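Local coordinates for geranylgeranyl pyrophosphate synthase (Corynebacterium glutamicum, PDB 3LMD), which probably catalyses the magnesium-dependent, stepwise condensation of isopentenyl diphosphate with allylic diphosphates to build longer polyprenyl diphosphates, at residues V104-L109 with A148-L153; V45-L50 with N96-A101; R76-F81 with V202-A207. One frame throughout, in Å; residues are numbered along the deposited sequence.

Interaction 1: V104-L109 with A148-L153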
loop_
_atom_site.group_PDB
_atom_site.type_symbol
_atom_site.label_atom_id
_atom_site.label_comp_id
_atom_site.label_asym_id
_atom_site.label_seq_id
_atom_site.Cartn_x
_atom_site.Cartn_y
_atom_site.Cartn_z
ATOM N N VAL A 104 -1.259 13.580 -4.080
ATOM C CA VAL A 104 0.189 13.651 -3.826
ATOM C C VAL A 104 0.467 13.666 -2.332
ATOM O O VAL A 104 1.342 12.931 -1.835
ATOM C CB VAL A 104 0.837 14.867 -4.516
ATOM C CG1 VAL A 104 2.316 15.047 -4.070
ATOM C CG2 VAL A 104 0.735 14.683 -6.040
ATOM N N GLU A 105 -0.248 14.504 -1.600
ATOM C CA GLU A 105 0.014 14.589 -0.161
ATOM C C GLU A 105 -0.325 13.316 0.611
ATOM O O GLU A 105 0.386 12.958 1.556
ATOM C CB GLU A 105 -0.678 15.801 0.472
ATOM C CG GLU A 105 -0.352 15.941 1.945
ATOM C CD GLU A 105 1.078 16.431 2.224
ATOM O OE1 GLU A 105 1.877 16.596 1.289
ATOM O OE2 GLU A 105 1.403 16.688 3.406
ATOM N N ILE A 106 -1.403 12.633 0.214
ATOM C CA ILE A 106 -1.785 11.374 0.874
ATOM C C ILE A 106 -0.717 10.333 0.634
ATOM O O ILE A 106 -0.390 9.522 1.507
ATOM C CB ILE A 106 -3.130 10.842 0.312
ATOM C CG1 ILE A 106 -4.308 11.688 0.869
ATOM C CG2 ILE A 106 -3.294 9.364 0.707
ATOM C CD1 ILE A 106 -5.689 11.359 0.161
ATOM N N THR A 107 -0.176 10.338 -0.574
ATOM C CA THR A 107 0.894 9.382 -0.907
ATOM C C THR A 107 2.139 9.643 -0.092
ATOM O O THR A 107 2.767 8.701 0.430
ATOM C CB THR A 107 1.216 9.444 -2.404
ATOM O OG1 THR A 107 0.039 9.053 -3.132
ATOM C CG2 THR A 107 2.378 8.478 -2.759
ATOM N N HIS A 108 2.475 10.926 0.045
ATOM C CA HIS A 108 3.555 11.335 0.930
ATOM C C HIS A 108 3.344 10.813 2.340
ATOM O O HIS A 108 4.261 10.238 2.931
ATOM C CB HIS A 108 3.692 12.883 0.929
ATOM C CG HIS A 108 4.604 13.407 1.980
ATOM N ND1 HIS A 108 5.922 13.000 2.089
ATOM C CD2 HIS A 108 4.397 14.308 2.973
ATOM C CE1 HIS A 108 6.485 13.632 3.112
ATOM N NE2 HIS A 108 5.579 14.422 3.666
ATOM N N LEU A 109 2.156 11.036 2.912
ATOM C CA LEU A 109 1.881 10.586 4.275
ATOM C C LEU A 109 1.940 9.054 4.406
ATOM O O LEU A 109 2.500 8.531 5.385
ATOM C CB LEU A 109 0.512 11.124 4.769
ATOM C CG LEU A 109 0.471 12.659 4.831
ATOM C CD1 LEU A 109 -0.958 13.189 5.167
ATOM C CD2 LEU A 109 1.525 13.178 5.854
ATOM N N ALA A 148 -5.633 3.400 -0.170
ATOM C CA ALA A 148 -6.998 3.142 -0.667
ATOM C C ALA A 148 -7.759 4.470 -0.900
ATOM O O ALA A 148 -8.458 4.614 -1.903
ATOM C CB ALA A 148 -7.803 2.257 0.308
ATOM N N HIS A 149 -7.659 5.407 0.044
ATOM C CA HIS A 149 -8.248 6.755 -0.139
ATOM C C HIS A 149 -7.711 7.419 -1.409
ATOM O O HIS A 149 -8.470 8.007 -2.206
ATOM C CB HIS A 149 -7.897 7.709 1.027
ATOM C CG HIS A 149 -8.459 7.290 2.354
ATOM N ND1 HIS A 149 -9.683 6.692 2.483
ATOM C CD2 HIS A 149 -7.975 7.434 3.610
ATOM C CE1 HIS A 149 -9.931 6.458 3.760
ATOM N NE2 HIS A 149 -8.900 6.895 4.465
ATOM N N ALA A 150 -6.401 7.365 -1.584
ATOM C CA ALA A 150 -5.795 7.999 -2.759
ATOM C C ALA A 150 -6.347 7.379 -4.049
ATOM O O ALA A 150 -6.652 8.075 -5.022
ATOM C CB ALA A 150 -4.224 7.913 -2.715
ATOM N N SER A 151 -6.457 6.064 -4.080
ATOM C CA SER A 151 -6.997 5.397 -5.272
ATOM C C SER A 151 -8.428 5.824 -5.572
ATOM O O SER A 151 -8.806 5.959 -6.749
ATOM C CB SER A 151 -6.959 3.870 -5.092
ATOM O OG SER A 151 -5.625 3.457 -4.887
ATOM N N GLY A 152 -9.239 6.009 -4.529
ATOM C CA GLY A 152 -10.614 6.515 -4.714
ATOM C C GLY A 152 -10.599 7.831 -5.490
ATOM O O GLY A 152 -11.320 7.989 -6.504
ATOM N N LEU A 153 -9.784 8.785 -5.029
ATOM C CA LEU A 153 -9.688 10.091 -5.726
ATOM C C LEU A 153 -9.133 9.962 -7.147
ATOM O O LEU A 153 -9.607 10.611 -8.095
ATOM C CB LEU A 153 -8.818 11.075 -4.938
ATOM C CG LEU A 153 -9.374 11.544 -3.590
ATOM C CD1 LEU A 153 -8.347 12.464 -2.903
ATOM C CD2 LEU A 153 -10.734 12.263 -3.811
#
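Helices 95-118 and 132-157 run nearly antiparallel where Ile-106 meets Ala-150, their local axes inclined at 164° and 9.3 Å apart at closest approach, with the CA atoms of this pair 6.4 Å from each other. Ile-106 carries most of the contact and uses both of its branches. Its CG2, placed anti to the backbone N, meets the methyl of Ala-150 at 3.8 Å between CG2 and CB. The longer branch brings Ile-106 CD1 to 4.2 Å from Leu-153 CD1, while the same CD1 lies 4.4 Å from His-149 CB, touching the root of that side chain instead of its ring. Thr-107 adds a looser contact through OG1, whose polar need is met within its own helix by the carbonyl oxygen of Val-103. Leu-51 and Glu-54 of helix 34-55 also pack on Ile-106. On the other helix, Ala-148 and Ser-151 touch Gly-170 and Phe-165 of the second subunit, which places helix 132-157 at the dimer interface. No hydrogen bond or charge pair links the two segments: they meet mainly by apolar packing of Ile-106 on Ala-150 and Leu-153, a small contact within the prenyl synthase bundle that owes its attraction to dispersion and burial.

Interaction 2: V45-L50 with N96-A101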
loop_
_atom_site.group_PDB
_atom_site.type_symbol
_atom_site.label_atom_id
_atom_site.label_comp_id
_atom_site.label_asym_id
_atom_site.label_seq_id
_atom_site.Cartn_x
_atom_site.Cartn_y
_atom_site.Cartn_z
ATOM N N VAL A 45 -6.329 25.958 1.361
ATOM C CA VAL A 45 -7.388 25.646 2.332
ATOM C C VAL A 45 -8.265 24.521 1.770
ATOM O O VAL A 45 -8.673 23.579 2.483
ATOM C CB VAL A 45 -8.275 26.899 2.590
ATOM C CG1 VAL A 45 -9.562 26.524 3.362
ATOM C CG2 VAL A 45 -7.481 27.983 3.306
ATOM N N GLN A 46 -8.584 24.614 0.489
ATOM C CA GLN A 46 -9.382 23.591 -0.166
ATOM C C GLN A 46 -8.671 22.216 -0.179
ATOM O O GLN A 46 -9.302 21.176 0.008
ATOM C CB GLN A 46 -9.694 24.009 -1.594
ATOM C CG GLN A 46 -10.554 25.294 -1.697
ATOM C CD GLN A 46 -10.673 25.777 -3.136
ATOM O OE1 GLN A 46 -11.333 25.147 -3.959
ATOM N NE2 GLN A 46 -10.022 26.895 -3.447
ATOM N N VAL A 47 -7.371 22.226 -0.423
ATOM C CA VAL A 47 -6.560 20.996 -0.284
ATOM C C VAL A 47 -6.649 20.447 1.138
ATOM O O VAL A 47 -6.858 19.253 1.351
ATOM C CB VAL A 47 -5.066 21.313 -0.568
ATOM C CG1 VAL A 47 -4.165 20.173 -0.110
ATOM C CG2 VAL A 47 -4.879 21.654 -2.057
ATOM N N GLU A 48 -6.409 21.308 2.119
ATOM C CA GLU A 48 -6.490 20.891 3.496
ATOM C C GLU A 48 -7.867 20.285 3.845
ATOM O O GLU A 48 -7.942 19.321 4.599
ATOM C CB GLU A 48 -6.179 22.058 4.447
ATOM C CG GLU A 48 -4.712 22.553 4.392
ATOM C CD GLU A 48 -3.739 21.600 5.117
ATOM O OE1 GLU A 48 -4.168 20.505 5.540
ATOM O OE2 GLU A 48 -2.554 21.959 5.288
ATOM N N GLU A 49 -8.949 20.859 3.328
ATOM C CA GLU A 49 -10.297 20.362 3.655
ATOM C C GLU A 49 -10.494 18.967 3.092
ATOM O O GLU A 49 -11.005 18.083 3.781
ATOM C CB GLU A 49 -11.406 21.301 3.119
ATOM C CG GLU A 49 -11.656 22.418 4.139
ATOM C CD GLU A 49 -12.396 23.629 3.591
ATOM O OE1 GLU A 49 -12.905 23.576 2.446
ATOM O OE2 GLU A 49 -12.452 24.638 4.335
ATOM N N LEU A 50 -10.106 18.780 1.842
ATOM C CA LEU A 50 -10.353 17.498 1.174
ATOM C C LEU A 50 -9.422 16.423 1.765
ATOM O O LEU A 50 -9.824 15.277 1.987
ATOM C CB LEU A 50 -10.226 17.633 -0.353
ATOM C CG LEU A 50 -10.354 16.324 -1.143
ATOM C CD1 LEU A 50 -11.700 15.596 -0.826
ATOM C CD2 LEU A 50 -10.187 16.521 -2.644
ATOM N N ASN A 96 -9.959 19.580 -10.002
ATOM C CA ASN A 96 -9.114 18.397 -10.213
ATOM C C ASN A 96 -7.637 18.635 -9.852
ATOM O O ASN A 96 -6.925 17.695 -9.474
ATOM C CB ASN A 96 -9.255 17.873 -11.622
ATOM C CG ASN A 96 -10.566 17.108 -11.836
ATOM O OD1 ASN A 96 -11.310 16.838 -10.898
ATOM N ND2 ASN A 96 -10.825 16.732 -13.075
ATOM N N VAL A 97 -7.185 19.880 -9.986
ATOM C CA VAL A 97 -5.871 20.290 -9.462
ATOM C C VAL A 97 -5.817 20.122 -7.940
ATOM O O VAL A 97 -4.854 19.573 -7.401
ATOM C CB VAL A 97 -5.535 21.766 -9.820
ATOM C CG1 VAL A 97 -4.258 22.218 -9.105
ATOM C CG2 VAL A 97 -5.350 21.939 -11.311
ATOM N N ILE A 98 -6.844 20.606 -7.237
ATOM C CA ILE A 98 -6.942 20.408 -5.784
ATOM C C ILE A 98 -6.944 18.930 -5.440
ATOM O O ILE A 98 -6.269 18.499 -4.506
ATOM C CB ILE A 98 -8.264 20.984 -5.212
ATOM C CG1 ILE A 98 -8.375 22.485 -5.476
ATOM C CG2 ILE A 98 -8.406 20.695 -3.722
ATOM C CD1 ILE A 98 -7.189 23.230 -5.100
ATOM N N LYS A 99 -7.738 18.158 -6.157
ATOM C CA LYS A 99 -7.825 16.726 -5.872
ATOM C C LYS A 99 -6.486 15.985 -6.146
ATOM O O LYS A 99 -6.085 15.093 -5.382
ATOM C CB LYS A 99 -8.957 16.125 -6.723
ATOM C CG LYS A 99 -9.367 14.727 -6.372
ATOM C CD LYS A 99 -10.684 14.315 -7.108
ATOM C CE LYS A 99 -11.855 15.262 -6.813
ATOM N NZ LYS A 99 -13.183 14.687 -7.208
ATOM N N ALA A 100 -5.835 16.306 -7.259
ATOM C CA ALA A 100 -4.485 15.771 -7.518
ATOM C C ALA A 100 -3.482 16.130 -6.416
ATOM O O ALA A 100 -2.671 15.292 -6.024
ATOM C CB ALA A 100 -3.972 16.208 -8.903
ATOM N N ALA A 101 -3.532 17.353 -5.893
ATOM C CA ALA A 101 -2.607 17.788 -4.847
ATOM C C ALA A 101 -2.835 16.976 -3.587
ATOM O O ALA A 101 -1.874 16.628 -2.868
ATOM C CB ALA A 101 -2.772 19.302 -4.544
#
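With CG1 of Ile-98 beside the backbone N (chi1 -60°), its CG2 stands anti to that N and reaches the backbone of Gln-46 and Val-47; with CG1 of Val-47 anti to its own backbone N (chi1 166°), the CG2 of Val-47 is turned to lie beside that N and to meet the isoleucine. The two side chains cross obliquely. Ile-98 CG2 comes to 3.8 Å from Val-47 N and 3.9 Å from Gln-46 C, so it rests on the peptide unit itself, and it is 4.0 Å from Val-47 CG2. The second branch joins in, Ile-98 CD1 lying 4.1 Å from the same Val-47 CG2. That valine methyl is shared further along helix 95-118, where Ala-101 CB stands 4.0 Å from Val-47 CG2. Gln-46 contributes mainly its CB, while its amide nitrogen makes a weak hydrogen bond to the carbonyl oxygen of Asp-42. One turn on from Gln-46, Leu-50 lays CD2 against the Lys-99 backbone, with 4.0 Å between Leu-50 CD2 and Lys-99 CA. The CB of Lys-99 leans away from helix 34-55, and its ammonium is hydrogen-bonded to Gln-156 OE1, leaving the aliphatic root for the leucine.

The local axes cross at -56°, 9.0 Å apart at closest approach, and the backbones are nearest at Val-47 and Ile-98. Pro-79 of helix 77-86 covers Val-47 and Ala-101 together. The contact joins helix 34-55 to helix 95-118 well away from the metal-binding residues, and it is apolar at its centre with Gln-46 exposed at its margin: methyl groups pressed on methyls and on main chain supply the adhesion, while the Lys-99 ammonium finds its hydrogen bond outside the interface.

Interaction 3: R76-F81 with V202-A207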
loop_
_atom_site.group_PDB
_atom_site.type_symbol
_atom_site.label_atom_id
_atom_site.label_comp_id
_atom_site.label_asym_id
_atom_site.label_seq_id
_atom_site.Cartn_x
_atom_site.Cartn_y
_atom_site.Cartn_z
ATOM N N ARG A 76 2.293 22.511 3.649
ATOM C CA ARG A 76 2.563 21.271 2.914
ATOM C C ARG A 76 3.199 21.587 1.555
ATOM O O ARG A 76 2.519 22.008 0.614
ATOM C CB ARG A 76 1.244 20.545 2.717
ATOM C CG ARG A 76 0.455 20.326 4.030
ATOM C CD ARG A 76 -0.705 19.357 3.833
ATOM N NE ARG A 76 -1.440 19.155 5.079
ATOM C CZ ARG A 76 -1.176 18.186 5.955
ATOM N NH1 ARG A 76 -1.892 18.095 7.068
ATOM N NH2 ARG A 76 -0.215 17.290 5.705
ATOM N N PHE A 77 4.507 21.380 1.444
ATOM C CA PHE A 77 5.222 21.795 0.228
ATOM C C PHE A 77 4.737 21.124 -1.067
ATOM O O PHE A 77 4.633 21.772 -2.130
ATOM C CB PHE A 77 6.733 21.552 0.353
ATOM C CG PHE A 77 7.463 21.896 -0.908
ATOM C CD1 PHE A 77 7.802 20.917 -1.832
ATOM C CD2 PHE A 77 7.724 23.221 -1.219
ATOM C CE1 PHE A 77 8.431 21.260 -3.043
ATOM C CE2 PHE A 77 8.348 23.561 -2.401
ATOM C CZ PHE A 77 8.700 22.582 -3.317
ATOM N N ARG A 78 4.487 19.819 -1.018
ATOM C CA ARG A 78 4.137 19.103 -2.261
ATOM C C ARG A 78 2.824 19.578 -2.887
ATOM O O ARG A 78 2.770 19.824 -4.109
ATOM C CB ARG A 78 4.142 17.596 -2.038
ATOM C CG ARG A 78 5.540 17.111 -1.672
ATOM C CD ARG A 78 5.564 15.685 -1.078
ATOM N NE ARG A 78 6.941 15.343 -0.715
ATOM C CZ ARG A 78 7.543 15.781 0.388
ATOM N NH1 ARG A 78 6.869 16.516 1.262
ATOM N NH2 ARG A 78 8.803 15.429 0.654
ATOM N N PRO A 79 1.762 19.711 -2.072
ATOM C CA PRO A 79 0.555 20.267 -2.703
ATOM C C PRO A 79 0.745 21.720 -3.141
ATOM O O PRO A 79 0.213 22.106 -4.178
ATOM C CB PRO A 79 -0.538 20.132 -1.624
ATOM C CG PRO A 79 0.150 19.596 -0.367
ATOM C CD PRO A 79 1.506 19.092 -0.741
ATOM N N MET A 80 1.510 22.508 -2.388
ATOM C CA MET A 80 1.764 23.897 -2.792
ATOM C C MET A 80 2.436 23.940 -4.159
ATOM O O MET A 80 2.089 24.751 -5.016
ATOM C CB MET A 80 2.664 24.630 -1.761
ATOM C CG MET A 80 2.839 26.136 -2.081
ATOM S SD MET A 80 4.186 27.010 -1.173
ATOM C CE MET A 80 5.594 26.568 -2.203
ATOM N N PHE A 81 3.423 23.068 -4.361
ATOM C CA PHE A 81 4.093 22.981 -5.661
ATOM C C PHE A 81 3.127 22.576 -6.773
ATOM O O PHE A 81 3.170 23.136 -7.865
ATOM C CB PHE A 81 5.298 22.024 -5.607
ATOM C CG PHE A 81 6.014 21.892 -6.947
ATOM C CD1 PHE A 81 6.332 23.022 -7.695
ATOM C CD2 PHE A 81 6.321 20.656 -7.468
ATOM C CE1 PHE A 81 6.980 22.896 -8.934
ATOM C CE2 PHE A 81 6.995 20.526 -8.693
ATOM C CZ PHE A 81 7.314 21.632 -9.418
ATOM N N VAL A 202 11.073 11.985 -6.839
ATOM C CA VAL A 202 10.036 11.585 -7.806
ATOM C C VAL A 202 8.665 12.105 -7.389
ATOM O O VAL A 202 7.804 12.355 -8.239
ATOM C CB VAL A 202 9.889 10.034 -8.068
ATOM C CG1 VAL A 202 11.072 9.484 -8.855
ATOM C CG2 VAL A 202 9.617 9.269 -6.745
ATOM N N LEU A 203 8.439 12.253 -6.096
ATOM C CA LEU A 203 7.109 12.686 -5.663
ATOM C C LEU A 203 6.927 14.200 -5.819
ATOM O O LEU A 203 5.818 14.679 -6.085
ATOM C CB LEU A 203 6.836 12.264 -4.225
ATOM C CG LEU A 203 5.414 12.451 -3.685
ATOM C CD1 LEU A 203 4.310 11.769 -4.539
ATOM C CD2 LEU A 203 5.429 11.841 -2.241
ATOM N N ILE A 204 8.006 14.953 -5.657
ATOM C CA ILE A 204 7.933 16.397 -5.920
ATOM C C ILE A 204 7.754 16.614 -7.426
ATOM O O ILE A 204 6.927 17.428 -7.846
ATOM C CB ILE A 204 9.184 17.115 -5.368
ATOM C CG1 ILE A 204 9.235 16.937 -3.845
ATOM C CG2 ILE A 204 9.172 18.606 -5.695
ATOM C CD1 ILE A 204 10.569 17.379 -3.254
ATOM N N ALA A 205 8.497 15.860 -8.235
ATOM C CA ALA A 205 8.321 15.856 -9.685
ATOM C C ALA A 205 6.869 15.541 -10.034
ATOM O O ALA A 205 6.289 16.174 -10.920
ATOM C CB ALA A 205 9.274 14.836 -10.373
ATOM N N SER A 206 6.284 14.573 -9.328
ATOM C CA SER A 206 4.904 14.181 -9.576
ATOM C C SER A 206 3.913 15.306 -9.269
ATOM O O SER A 206 2.932 15.466 -9.961
ATOM C CB SER A 206 4.545 12.933 -8.725
ATOM O OG SER A 206 3.170 12.661 -8.818
ATOM N N ALA A 207 4.130 16.028 -8.183
ATOM C CA ALA A 207 3.301 17.177 -7.858
ATOM C C ALA A 207 3.312 18.198 -9.018
ATOM O O ALA A 207 2.263 18.718 -9.388
ATOM C CB ALA A 207 3.785 17.819 -6.611
#
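Ile-204, Arg-78 and Phe-81 bury the most surface where helix 77-86 packs on helix 188-214 in the all-helical fold of the trans-prenyl synthases. The local axes diverge by 34° and come within 8.7 Å. Ile-204 is the hub. Its CG2, anti to the backbone N, points between two phenylalanines of the facing helix: it lies in the plane of the Phe-77 ring, at the edge, 3.8 Å from Phe-77 CE1, and 3.9 Å from Phe-81 CD2. Both aromatic side chains cross the isoleucine at about a right angle. Phe-77 also makes an edge-to-face stack with Phe-236, so its ring links this contact to helix 219-246.

Arg-78 runs extended from CG to NE and crosses Leu-203 and Ile-204 roughly at right angles. CD and NE do the touching, with Arg-78 CD 4.0 Å from Leu-203 CD2, and NE approaching Ile-204 CG1 obliquely at 4.2 Å. Val-104 and His-108 of helix 95-118 also pack against this arginine, whose side chain is about 9 Å from that of Asp-115, a calcium-binding residue of the first aspartate-rich motif, although no ion is bound to this chain.

One turn on, the methyl of Ala-207 packs on the facing main chain, its CB 3.4 Å from Arg-78 O, and also contacts the Phe-81 ring obliquely. The carbonyl oxygen of Ile-204 meets that ring at its edge and in its plane, with Ile-204 O 3.2 Å from Phe-81 CE2.

In the fold
Interaction 3 is the most central of the three, its centre about 8 Å from that of the chain; interaction 1 is also buried but farther out, and interaction 2 is partly exposed. Interactions 1 and 2 use successive parts of helix 95-118 and meet where Leu-153 packs on Lys-99. Arg-76, at the N-cap position of helix 77-86, forms salt bridges with Glu-105 and Glu-48 and so joins segment 76-81 to the other two contacts, while Pro-79 packs against both. Chemistry follows place: aliphatic groups meeting one another or main chain carry most of the outer contacts, whereas aromatic edges and an arginine shaft enter at the centre of the chain. None has a hydrogen bond across its segments.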